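Local coordinates for mersacidin decarboxylase (Bacillus sp., PDB 1P3Y), which catalyses the oxidative decarboxylation of the C-terminal cysteine of the mersacidin precursor to an aminoenethiol, using bound FAD, in lantibiotic biosynthesis, at residues A[42-45]-A[46-50]; A[92-95]-A[96-100]; A[103-106]-A[107-110]. All blocks are in the same frame, centred on the assembly; numbering follows the deposited sequence.

Interaction 1. Residues A[42-45]-A[46-50]; sequences MTKT and AEDLI. With FAD (flavin-adenine dinucleotide), chain B.
Glu47 N reaches back to Thr43 O (3.1 Å), and Asp48 N and Leu49 N do the same to Lys44 O and Thr45 O, giving the i to i+4 pattern of helix 44-49. This helix directly follows strand 37-42 of the Rossmann-type sheet, and its N-terminus faces the diphosphate of FAD (chain B). Thr43 is the N-cap. With chi1 at 64°, its OG1 sits between its own backbone N and carbonyl carbon, where it takes a weak capping bond from Ala46 N (3.3 Å) and donates to FAD O1P (2.9 Å). The other phosphate is held by Thr45, whose backbone N points at FAD O1A (2.9 Å, 159° at the hydrogen). The hydroxyl of Thr45 is modelled on the same oxygen, though at a separation short enough to be doubtful in detail. Backbone N-H groups at a helix start would be expected to help balance the phosphate charge. Met42 bends at chi3, bringing CE 3.8 Å from Ala46 CB and near Ile50 CG2; its side chain also packs on Ala52 and Val55 of helix 52-55. Glu47 OE2 is hydrogen-bonded to Ser64. Lys44 lies against the adenine, its CG 3.5 Å from FAD N3A. Bends at chi2 and chi4 then carry the amine over to the carboxylate of Asp48, one turn on. There NZ forms a salt bridge, 3.2 Å from Asp48 OD2, and donates to the syn lone pair of OD1.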
loop_
_atom_site.group_PDB
_atom_site.type_symbol
_atom_site.label_atom_id
_atom_site.label_comp_id
_atom_site.label_asym_id
_atom_site.label_seq_id
_atom_site.Cartn_x
_atom_site.Cartn_y
_atom_site.Cartn_z
ATOM N N MET A 42 -13.636 2.715 -23.054
ATOM C CA MET A 42 -12.205 2.622 -23.380
ATOM C C MET A 42 -11.523 1.314 -22.991
ATOM O O MET A 42 -12.007 0.568 -22.153
ATOM C CB MET A 42 -11.448 3.760 -22.682
ATOM C CG MET A 42 -12.153 5.135 -22.721
ATOM S SD MET A 42 -11.168 6.476 -21.940
ATOM C CE MET A 42 -9.596 6.398 -22.905
ATOM N N THR A 43 -10.387 1.040 -23.612
ATOM C CA THR A 43 -9.593 -0.131 -23.267
ATOM C C THR A 43 -8.509 0.436 -22.333
ATOM O O THR A 43 -8.248 1.657 -22.299
ATOM C CB THR A 43 -8.852 -0.754 -24.492
ATOM O OG1 THR A 43 -7.898 0.187 -25.010
ATOM C CG2 THR A 43 -9.813 -1.122 -25.586
ATOM N N LYS A 44 -7.867 -0.464 -21.604
ATOM C CA LYS A 44 -6.805 -0.129 -20.668
ATOM C C LYS A 44 -5.678 0.700 -21.315
ATOM O O LYS A 44 -5.237 1.712 -20.756
ATOM C CB LYS A 44 -6.257 -1.444 -20.071
ATOM C CG LYS A 44 -5.267 -1.287 -18.922
ATOM C CD LYS A 44 -3.820 -1.129 -19.407
ATOM C CE LYS A 44 -2.820 -1.123 -18.233
ATOM N NZ LYS A 44 -3.160 -0.062 -17.210
ATOM N N THR A 45 -5.200 0.270 -22.480
ATOM C CA THR A 45 -4.125 1.000 -23.154
ATOM C C THR A 45 -4.542 2.417 -23.518
ATOM O O THR A 45 -3.757 3.364 -23.375
ATOM C CB THR A 45 -3.683 0.283 -24.414
ATOM O OG1 THR A 45 -3.442 -1.086 -24.096
ATOM C CG2 THR A 45 -2.396 0.908 -24.964
ATOM N N ALA A 46 -5.781 2.565 -23.990
ATOM C CA ALA A 46 -6.297 3.890 -24.322
ATOM C C ALA A 46 -6.255 4.797 -23.068
ATOM O O ALA A 46 -5.815 5.960 -23.153
ATOM C CB ALA A 46 -7.715 3.781 -24.854
ATOM N N GLU A 47 -6.687 4.270 -21.912
ATOM C CA GLU A 47 -6.672 5.062 -20.680
ATOM C C GLU A 47 -5.283 5.472 -20.236
ATOM O O GLU A 47 -5.127 6.557 -19.666
ATOM C CB GLU A 47 -7.330 4.332 -19.527
ATOM C CG GLU A 47 -8.792 4.574 -19.410
ATOM C CD GLU A 47 -9.369 3.950 -18.152
ATOM O OE1 GLU A 47 -9.213 4.541 -17.051
ATOM O OE2 GLU A 47 -9.967 2.858 -18.272
ATOM N N ASP A 48 -4.284 4.615 -20.465
ATOM C CA ASP A 48 -2.914 4.959 -20.074
ATOM C C ASP A 48 -2.410 6.122 -20.917
ATOM O O ASP A 48 -1.560 6.909 -20.472
ATOM C CB ASP A 48 -1.938 3.781 -20.253
ATOM C CG ASP A 48 -2.203 2.642 -19.291
ATOM O OD1 ASP A 48 -2.773 2.910 -18.210
ATOM O OD2 ASP A 48 -1.827 1.482 -19.611
ATOM N N LEU A 49 -2.909 6.209 -22.146
ATOM C CA LEU A 49 -2.513 7.288 -23.048
ATOM C C LEU A 49 -3.251 8.577 -22.709
ATOM O O LEU A 49 -2.628 9.646 -22.613
ATOM C CB LEU A 49 -2.795 6.899 -24.499
ATOM C CG LEU A 49 -1.749 5.923 -25.037
ATOM C CD1 LEU A 49 -2.157 5.351 -26.384
ATOM C CD2 LEU A 49 -0.433 6.654 -25.146
ATOM N N ILE A 50 -4.571 8.471 -22.532
ATOM C CA ILE A 50 -5.396 9.624 -22.204
ATOM C C ILE A 50 -6.425 9.172 -21.165
ATOM O O ILE A 50 -7.306 8.358 -21.440
ATOM C CB ILE A 50 -6.074 10.207 -23.495
ATOM C CG1 ILE A 50 -6.782 11.521 -23.168
ATOM C CG2 ILE A 50 -7.061 9.192 -24.114
ATOM C CD1 ILE A 50 -7.401 12.209 -24.401
HETATM P PA FAD B . -5.993 -3.627 -24.253
HETATM O O1A FAD B . -5.619 -2.216 -23.814
HETATM O O2A FAD B . -7.192 -4.285 -23.596
HETATM O O5B FAD B . -4.734 -4.662 -24.065
HETATM C C5B FAD B . -3.348 -4.241 -23.893
HETATM C C4B FAD B . -2.936 -4.219 -22.426
HETATM O O4B FAD B . -4.092 -4.150 -21.598
HETATM C C3B FAD B . -2.178 -5.470 -21.950
HETATM O O3B FAD B . -0.895 -4.999 -21.550
HETATM C C2B FAD B . -3.042 -6.014 -20.859
HETATM O O2B FAD B . -2.470 -6.708 -19.787
HETATM C C1B FAD B . -3.830 -4.797 -20.382
HETATM N N9A FAD B . -5.167 -4.984 -19.730
HETATM C C8A FAD B . -6.457 -5.406 -20.273
HETATM N N7A FAD B . -7.429 -5.461 -19.389
HETATM C C5A FAD B . -6.816 -5.059 -18.158
HETATM C C6A FAD B . -7.291 -4.909 -16.797
HETATM N N6A FAD B . -8.569 -5.133 -16.448
HETATM N N1A FAD B . -6.358 -4.503 -15.794
HETATM C C2A FAD B . -5.044 -4.263 -16.094
HETATM N N3A FAD B . -4.489 -4.371 -17.403
HETATM C C4A FAD B . -5.516 -4.801 -18.362
HETATM N N1 FAD B . -1.829 -1.139 -31.798
HETATM C C2 FAD B . -2.563 -0.931 -32.959
HETATM O O2 FAD B . -3.112 -1.901 -33.549
HETATM N N3 FAD B . -2.689 0.373 -33.465
HETATM C C4 FAD B . -2.105 1.559 -32.876
HETATM O O4 FAD B . -2.275 2.711 -33.433
HETATM C C4X FAD B . -1.389 1.319 -31.706
HETATM N N5 FAD B . -0.813 2.471 -31.066
HETATM C C5X FAD B . -0.099 2.259 -29.845
HETATM C C6 FAD B . 0.494 3.367 -29.165
HETATM C C7 FAD B . 1.232 3.238 -27.916
HETATM C C7M FAD B . 1.821 4.519 -27.259
HETATM C C8 FAD B . 1.372 1.885 -27.334
HETATM C C8M FAD B . 2.104 1.597 -26.039
HETATM C C9 FAD B . 0.810 0.763 -27.964
HETATM C C9A FAD B . 0.074 0.892 -29.214
HETATM N N10 FAD B . -0.567 -0.227 -29.989
HETATM C C10 FAD B . -1.271 -0.020 -31.185
HETATM C "C1'" FAD B . -0.437 -1.546 -29.443
HETATM C "C2'" FAD B . -1.601 -2.102 -28.708
HETATM O "O2'" FAD B . -1.873 -1.201 -27.541
HETATM C "C3'" FAD B . -1.308 -3.457 -28.181
HETATM O "O3'" FAD B . -1.403 -4.471 -29.204
HETATM C "C4'" FAD B . -2.235 -3.907 -27.016
HETATM O "O4'" FAD B . -1.775 -5.227 -26.568
HETATM C "C5'" FAD B . -3.697 -4.029 -27.369
HETATM O "O5'" FAD B . -4.367 -2.769 -27.206
HETATM P P FAD B . -5.934 -2.668 -27.056
HETATM O O1P FAD B . -6.234 -1.238 -26.914
HETATM O O2P FAD B . -6.575 -3.381 -28.220
HETATM O O3P FAD B . -6.284 -3.616 -25.795
#

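Interaction 2. Residues A[92-95]-A[96-100]; sequences ANIL and GQTAN. With FAD (flavin-adenine dinucleotide), chain B.
Asn93 and Gln97, one turn apart on helix 92-99, join through their side-chain amides, and the path of Asn93 shows how the FAD (chain B) is bound into this turn. Its CB packs 3.5 Å from phosphate oxygen O2P. CG lies anti to the backbone N (chi1 175°), which brings the amide to the diphosphate: ND2 donates to FAD O2P at 2.7 Å, almost straight (172°). OD1 turns the other way and accepts weakly from Gln97 NE2 (3.2 Å), the two amide planes standing 59° apart. OD1 also accepts from Ala103 N of a neighbouring subunit, and bonds at both ends of the amide thus fix its flip. Gln97 OE1 in turn bonds to Met104 N of its own chain. At the helix start, Ala92 N donates to flavin O2 (2.7 Å). Farther along, Ile94 O is gripped twice by Thr98, whose N (2.9 Å) and OG1 (2.6 Å) arrive from opposite faces of the carbonyl plane. The helix is enclosed by other elements: Ile94 packs on Val107 and Ala108 of helix 106-113, Leu95 on Ile138 and Leu141 of helix 132-144, and both Ile94 and Leu95 meet Phe120 of strand 119-122.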
loop_
_atom_site.group_PDB
_atom_site.type_symbol
_atom_site.label_atom_id
_atom_site.label_comp_id
_atom_site.label_asym_id
_atom_site.label_seq_id
_atom_site.Cartn_x
_atom_site.Cartn_y
_atom_site.Cartn_z
ATOM N N ALA A 92 -5.204 -3.451 -34.127
ATOM C CA ALA A 92 -5.153 -4.728 -34.817
ATOM C C ALA A 92 -5.758 -5.735 -33.828
ATOM O O ALA A 92 -6.572 -6.596 -34.190
ATOM C CB ALA A 92 -3.709 -5.096 -35.142
ATOM N N ASN A 93 -5.365 -5.591 -32.565
ATOM C CA ASN A 93 -5.839 -6.462 -31.503
ATOM C C ASN A 93 -7.372 -6.525 -31.449
ATOM O O ASN A 93 -7.951 -7.607 -31.525
ATOM C CB ASN A 93 -5.275 -5.999 -30.151
ATOM C CG ASN A 93 -5.837 -6.798 -28.995
ATOM O OD1 ASN A 93 -5.677 -8.025 -28.941
ATOM N ND2 ASN A 93 -6.523 -6.112 -28.069
ATOM N N ILE A 94 -8.033 -5.376 -31.314
ATOM C CA ILE A 94 -9.496 -5.358 -31.265
ATOM C C ILE A 94 -10.096 -6.005 -32.535
ATOM O O ILE A 94 -11.086 -6.751 -32.452
ATOM C CB ILE A 94 -10.020 -3.894 -31.051
ATOM C CG1 ILE A 94 -10.572 -3.744 -29.618
ATOM C CG2 ILE A 94 -11.018 -3.491 -32.114
ATOM C CD1 ILE A 94 -11.520 -4.792 -29.155
ATOM N N LEU A 95 -9.494 -5.736 -33.700
ATOM C CA LEU A 95 -9.964 -6.337 -34.951
ATOM C C LEU A 95 -9.825 -7.855 -34.836
ATOM O O LEU A 95 -10.767 -8.592 -35.170
ATOM C CB LEU A 95 -9.150 -5.843 -36.160
ATOM C CG LEU A 95 -9.286 -4.340 -36.472
ATOM C CD1 LEU A 95 -8.373 -3.951 -37.627
ATOM C CD2 LEU A 95 -10.741 -3.987 -36.781
ATOM N N GLY A 96 -8.662 -8.320 -34.358
ATOM C CA GLY A 96 -8.441 -9.753 -34.205
ATOM C C GLY A 96 -9.376 -10.400 -33.181
ATOM O O GLY A 96 -9.826 -11.549 -33.333
ATOM N N GLN A 97 -9.701 -9.664 -32.126
ATOM C CA GLN A 97 -10.565 -10.241 -31.119
ATOM C C GLN A 97 -11.988 -10.335 -31.625
ATOM O O GLN A 97 -12.624 -11.394 -31.518
ATOM C CB GLN A 97 -10.521 -9.428 -29.805
ATOM C CG GLN A 97 -9.391 -9.845 -28.852
ATOM C CD GLN A 97 -9.421 -9.119 -27.504
ATOM O OE1 GLN A 97 -10.361 -9.265 -26.723
ATOM N NE2 GLN A 97 -8.385 -8.337 -27.235
ATOM N N THR A 98 -12.480 -9.236 -32.187
ATOM C CA THR A 98 -13.862 -9.204 -32.645
ATOM C C THR A 98 -14.090 -10.132 -33.835
ATOM O O THR A 98 -15.110 -10.828 -33.908
ATOM C CB THR A 98 -14.301 -7.764 -32.987
ATOM O OG1 THR A 98 -13.304 -7.146 -33.807
ATOM C CG2 THR A 98 -14.482 -6.947 -31.700
ATOM N N ALA A 99 -13.124 -10.168 -34.745
ATOM C CA ALA A 99 -13.240 -11.026 -35.911
ATOM C C ALA A 99 -13.380 -12.481 -35.502
ATOM O O ALA A 99 -14.040 -13.258 -36.192
ATOM C CB ALA A 99 -12.019 -10.863 -36.810
ATOM N N ASN A 100 -12.784 -12.850 -34.374
ATOM C CA ASN A 100 -12.820 -14.244 -33.935
ATOM C C ASN A 100 -13.689 -14.607 -32.750
ATOM O O ASN A 100 -13.621 -15.738 -32.250
ATOM C CB ASN A 100 -11.394 -14.725 -33.712
ATOM C CG ASN A 100 -10.600 -14.710 -34.996
ATOM O OD1 ASN A 100 -10.932 -15.436 -35.938
ATOM N ND2 ASN A 100 -9.563 -13.873 -35.061
HETATM P PA FAD B . -5.993 -3.627 -24.253
HETATM O O1A FAD B . -5.619 -2.216 -23.814
HETATM O O2A FAD B . -7.192 -4.285 -23.596
HETATM O O5B FAD B . -4.734 -4.662 -24.065
HETATM C C5B FAD B . -3.348 -4.241 -23.893
HETATM C C4B FAD B . -2.936 -4.219 -22.426
HETATM O O4B FAD B . -4.092 -4.150 -21.598
HETATM C C3B FAD B . -2.178 -5.470 -21.950
HETATM O O3B FAD B . -0.895 -4.999 -21.550
HETATM C C2B FAD B . -3.042 -6.014 -20.859
HETATM O O2B FAD B . -2.470 -6.708 -19.787
HETATM C C1B FAD B . -3.830 -4.797 -20.382
HETATM N N9A FAD B . -5.167 -4.984 -19.730
HETATM C C8A FAD B . -6.457 -5.406 -20.273
HETATM N N7A FAD B . -7.429 -5.461 -19.389
HETATM C C5A FAD B . -6.816 -5.059 -18.158
HETATM C C6A FAD B . -7.291 -4.909 -16.797
HETATM N N6A FAD B . -8.569 -5.133 -16.448
HETATM N N1A FAD B . -6.358 -4.503 -15.794
HETATM C C2A FAD B . -5.044 -4.263 -16.094
HETATM N N3A FAD B . -4.489 -4.371 -17.403
HETATM C C4A FAD B . -5.516 -4.801 -18.362
HETATM N N1 FAD B . -1.829 -1.139 -31.798
HETATM C C2 FAD B . -2.563 -0.931 -32.959
HETATM O O2 FAD B . -3.112 -1.901 -33.549
HETATM N N3 FAD B . -2.689 0.373 -33.465
HETATM C C4 FAD B . -2.105 1.559 -32.876
HETATM O O4 FAD B . -2.275 2.711 -33.433
HETATM C C4X FAD B . -1.389 1.319 -31.706
HETATM N N5 FAD B . -0.813 2.471 -31.066
HETATM C C5X FAD B . -0.099 2.259 -29.845
HETATM C C6 FAD B . 0.494 3.367 -29.165
HETATM C C7 FAD B . 1.232 3.238 -27.916
HETATM C C7M FAD B . 1.821 4.519 -27.259
HETATM C C8 FAD B . 1.372 1.885 -27.334
HETATM C C8M FAD B . 2.104 1.597 -26.039
HETATM C C9 FAD B . 0.810 0.763 -27.964
HETATM C C9A FAD B . 0.074 0.892 -29.214
HETATM N N10 FAD B . -0.567 -0.227 -29.989
HETATM C C10 FAD B . -1.271 -0.020 -31.185
HETATM C "C1'" FAD B . -0.437 -1.546 -29.443
HETATM C "C2'" FAD B . -1.601 -2.102 -28.708
HETATM O "O2'" FAD B . -1.873 -1.201 -27.541
HETATM C "C3'" FAD B . -1.308 -3.457 -28.181
HETATM O "O3'" FAD B . -1.403 -4.471 -29.204
HETATM C "C4'" FAD B . -2.235 -3.907 -27.016
HETATM O "O4'" FAD B . -1.775 -5.227 -26.568
HETATM C "C5'" FAD B . -3.697 -4.029 -27.369
HETATM O "O5'" FAD B . -4.367 -2.769 -27.206
HETATM P P FAD B . -5.934 -2.668 -27.056
HETATM O O1P FAD B . -6.234 -1.238 -26.914
HETATM O O2P FAD B . -6.575 -3.381 -28.220
HETATM O O3P FAD B . -6.284 -3.616 -25.795
#

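Interaction 3. Residues A[103-106]-A[107-110]; sequences AMNL and VATT. With FAD (flavin-adenine dinucleotide), chain C.
Asn105 and Thr109 meet at the start of helix 106-113, where a loop carrying Ala103 and Met104 turns into the helix. Asn105 is the N-cap residue: with chi1 at 52°, CG stands between the backbone N and the carbonyl carbon, which lets OD1 accept from Ala108 N (3.0 Å) nearly in line with its own C=O. The opposite branch, ND2, is hydrogen-bonded to O2A of FAD (chain B), so one amide caps the helix through OD1 and binds a phosphate oxygen through ND2. Thr109 folds its hydroxyl back along the helix: OG1 is anti to the carbonyl carbon (chi1 -60°) and donates to Asn105 O (2.8 Å) from above the carbonyl plane, while Thr109 N takes the same oxygen in that plane (3.0 Å). That OG1 also accepts from O3' of FAD (chain C) at 2.7 Å, so the hydroxyl bridges the ribityl chain and Asn105 O. Thr110 repeats the arrangement one residue on, its N and OG1 both reaching Leu106 O, the hydroxyl again above the plane. Ala103 contributes its carbonyl, which accepts from the ribityl O4' of FAD (chain C) at 2.8 Å, and its CB, which fits 4.0 Å from Ala108 CB. Val107 packs on Ile94 of helix 92-99 and Leu106 on His75 of helix 75-81. The Thr109 side chain comes within about 3 Å of that of His75, the active-site residue. FAD (chain C) is bound between subunits, by Ala103 and Thr109 together with Thr45 and Asn93 of a neighbouring subunit, consistent with a homooligomeric HFCD enzyme.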
loop_
_atom_site.group_PDB
_atom_site.type_symbol
_atom_site.label_atom_id
_atom_site.label_comp_id
_atom_site.label_asym_id
_atom_site.label_seq_id
_atom_site.Cartn_x
_atom_site.Cartn_y
_atom_site.Cartn_z
ATOM N N ALA A 103 -13.435 -11.930 -26.513
ATOM C CA ALA A 103 -13.738 -10.668 -25.872
ATOM C C ALA A 103 -13.113 -10.613 -24.481
ATOM O O ALA A 103 -13.738 -10.994 -23.477
ATOM C CB ALA A 103 -15.256 -10.466 -25.809
ATOM N N MET A 104 -11.864 -10.140 -24.451
ATOM C CA MET A 104 -11.094 -10.021 -23.214
ATOM C C MET A 104 -11.164 -8.645 -22.553
ATOM O O MET A 104 -10.550 -8.427 -21.517
ATOM C CB MET A 104 -9.630 -10.410 -23.449
ATOM C CG MET A 104 -9.362 -11.915 -23.353
ATOM S SD MET A 104 -9.883 -12.640 -21.724
ATOM C CE MET A 104 -8.412 -12.391 -20.722
ATOM N N ASN A 105 -11.882 -7.709 -23.162
ATOM C CA ASN A 105 -12.064 -6.392 -22.565
ATOM C C ASN A 105 -13.467 -5.932 -22.905
ATOM O O ASN A 105 -14.145 -6.542 -23.756
ATOM C CB ASN A 105 -11.012 -5.354 -23.012
ATOM C CG ASN A 105 -10.859 -5.247 -24.522
ATOM O OD1 ASN A 105 -11.835 -5.280 -25.285
ATOM N ND2 ASN A 105 -9.615 -5.085 -24.959
ATOM N N LEU A 106 -13.906 -4.868 -22.240
ATOM C CA LEU A 106 -15.253 -4.381 -22.426
ATOM C C LEU A 106 -15.531 -3.950 -23.871
ATOM O O LEU A 106 -16.617 -4.216 -24.396
ATOM C CB LEU A 106 -15.529 -3.266 -21.404
ATOM C CG LEU A 106 -16.947 -2.704 -21.240
ATOM C CD1 LEU A 106 -17.939 -3.782 -20.865
ATOM C CD2 LEU A 106 -16.912 -1.626 -20.184
ATOM N N VAL A 107 -14.551 -3.326 -24.526
ATOM C CA VAL A 107 -14.733 -2.868 -25.914
ATOM C C VAL A 107 -15.129 -4.019 -26.850
ATOM O O VAL A 107 -16.094 -3.918 -27.607
ATOM C CB VAL A 107 -13.447 -2.169 -26.442
ATOM C CG1 VAL A 107 -13.535 -1.952 -27.959
ATOM C CG2 VAL A 107 -13.261 -0.814 -25.716
ATOM N N ALA A 108 -14.396 -5.118 -26.772
ATOM C CA ALA A 108 -14.676 -6.283 -27.590
ATOM C C ALA A 108 -15.964 -6.999 -27.168
ATOM O O ALA A 108 -16.681 -7.561 -27.996
ATOM C CB ALA A 108 -13.484 -7.265 -27.525
ATOM N N THR A 109 -16.251 -6.992 -25.877
ATOM C CA THR A 109 -17.438 -7.652 -25.366
ATOM C C THR A 109 -18.689 -6.908 -25.838
ATOM O O THR A 109 -19.698 -7.505 -26.238
ATOM C CB THR A 109 -17.418 -7.688 -23.798
ATOM O OG1 THR A 109 -16.254 -8.397 -23.345
ATOM C CG2 THR A 109 -18.665 -8.398 -23.254
ATOM N N THR A 110 -18.617 -5.588 -25.784
ATOM C CA THR A 110 -19.733 -4.770 -26.191
ATOM C C THR A 110 -20.117 -5.051 -27.635
ATOM O O THR A 110 -21.297 -5.013 -27.979
ATOM C CB THR A 110 -19.399 -3.291 -25.993
ATOM O OG1 THR A 110 -19.121 -3.075 -24.598
ATOM C CG2 THR A 110 -20.566 -2.402 -26.442
HETATM P PA FAD C . -11.837 -13.300 -17.895
HETATM O O1A FAD C . -12.544 -13.119 -16.557
HETATM O O2A FAD C . -10.495 -14.006 -17.904
HETATM O O5B FAD C . -11.610 -11.861 -18.649
HETATM C C5B FAD C . -12.324 -10.636 -18.304
HETATM C C4B FAD C . -11.510 -9.743 -17.376
HETATM O O4B FAD C . -10.506 -10.511 -16.722
HETATM C C3B FAD C . -10.747 -8.607 -18.080
HETATM O O3B FAD C . -11.293 -7.405 -17.545
HETATM C C2B FAD C . -9.317 -8.879 -17.745
HETATM O O2B FAD C . -8.406 -7.822 -17.628
HETATM C C1B FAD C . -9.397 -9.694 -16.457
HETATM N N9A FAD C . -8.283 -10.632 -16.098
HETATM C C8A FAD C . -7.862 -11.902 -16.687
HETATM N N7A FAD C . -6.823 -12.455 -16.102
HETATM C C5A FAD C . -6.482 -11.549 -15.046
HETATM C C6A FAD C . -5.447 -11.526 -14.031
HETATM N N6A FAD C . -4.542 -12.511 -13.899
HETATM N N1A FAD C . -5.397 -10.411 -13.139
HETATM C C2A FAD C . -6.293 -9.381 -13.230
HETATM N N3A FAD C . -7.350 -9.322 -14.185
HETATM C C4A FAD C . -7.317 -10.500 -15.061
HETATM N N1 FAD C . -20.208 -12.776 -21.075
HETATM C C2 FAD C . -20.818 -13.903 -21.610
HETATM O O2 FAD C . -20.408 -14.396 -22.696
HETATM N N3 FAD C . -21.896 -14.488 -20.926
HETATM C C4 FAD C . -22.453 -14.012 -19.679
HETATM O O4 FAD C . -23.455 -14.622 -19.140
HETATM C C4X FAD C . -21.809 -12.891 -19.160
HETATM N N5 FAD C . -22.308 -12.396 -17.905
HETATM C C5X FAD C . -21.646 -11.265 -17.332
HETATM C C6 FAD C . -22.096 -10.731 -16.086
HETATM C C7 FAD C . -21.476 -9.586 -15.434
HETATM C C7M FAD C . -22.045 -9.101 -14.070
HETATM C C8 FAD C . -20.322 -8.949 -16.109
HETATM C C8M FAD C . -19.571 -7.759 -15.548
HETATM C C9 FAD C . -19.842 -9.435 -17.336
HETATM C C9A FAD C . -20.464 -10.578 -17.988
HETATM N N10 FAD C . -20.051 -11.187 -19.300
HETATM C C10 FAD C . -20.697 -12.299 -19.861
HETATM C "C1'" FAD C . -18.939 -10.581 -19.971
HETATM C "C2'" FAD C . -17.618 -11.250 -19.853
HETATM O "O2'" FAD C . -17.253 -11.280 -18.400
HETATM C "C3'" FAD C . -16.566 -10.494 -20.574
HETATM O "O3'" FAD C . -16.612 -10.720 -21.999
HETATM C "C4'" FAD C . -15.115 -10.818 -20.115
HETATM O "O4'" FAD C . -14.207 -9.946 -20.870
HETATM C "C5'" FAD C . -14.673 -12.243 -20.341
HETATM O "O5'" FAD C . -15.043 -13.073 -19.229
HETATM P P FAD C . -14.349 -14.463 -18.955
HETATM O O1P FAD C . -14.989 -15.002 -17.749
HETATM O O2P FAD C . -14.445 -15.301 -20.204
HETATM O O3P FAD C . -12.773 -14.118 -18.853
#

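Overall arrangement
Interactions 2 and 3 are fully buried in the core apart from Asn100 and Leu106, whereas interaction 1 is buried on its Met42 side but has partly exposed Lys44, Glu47 and Asp48. Each includes a helix N-terminus that meets FAD. All three reach FAD (chain B), interaction 3 through Asn105, and interaction 3 alone of them also bonds FAD (chain C). Interactions 1 and 2 do not touch, 17 Å between centres. Interaction 1 contacts interaction 3 through Thr43 CG2 and Val107 CG2 (3.5 Å). Interactions 2 and 3 lie closest, about 10 Å between centres, on consecutive helices. Interaction 1 has the Lys44-Asp48 salt bridge and hydroxyl-phosphate bonds, interaction 2 flavin O2 and Asn93-phosphate bonds, interaction 3 ribityl bonds.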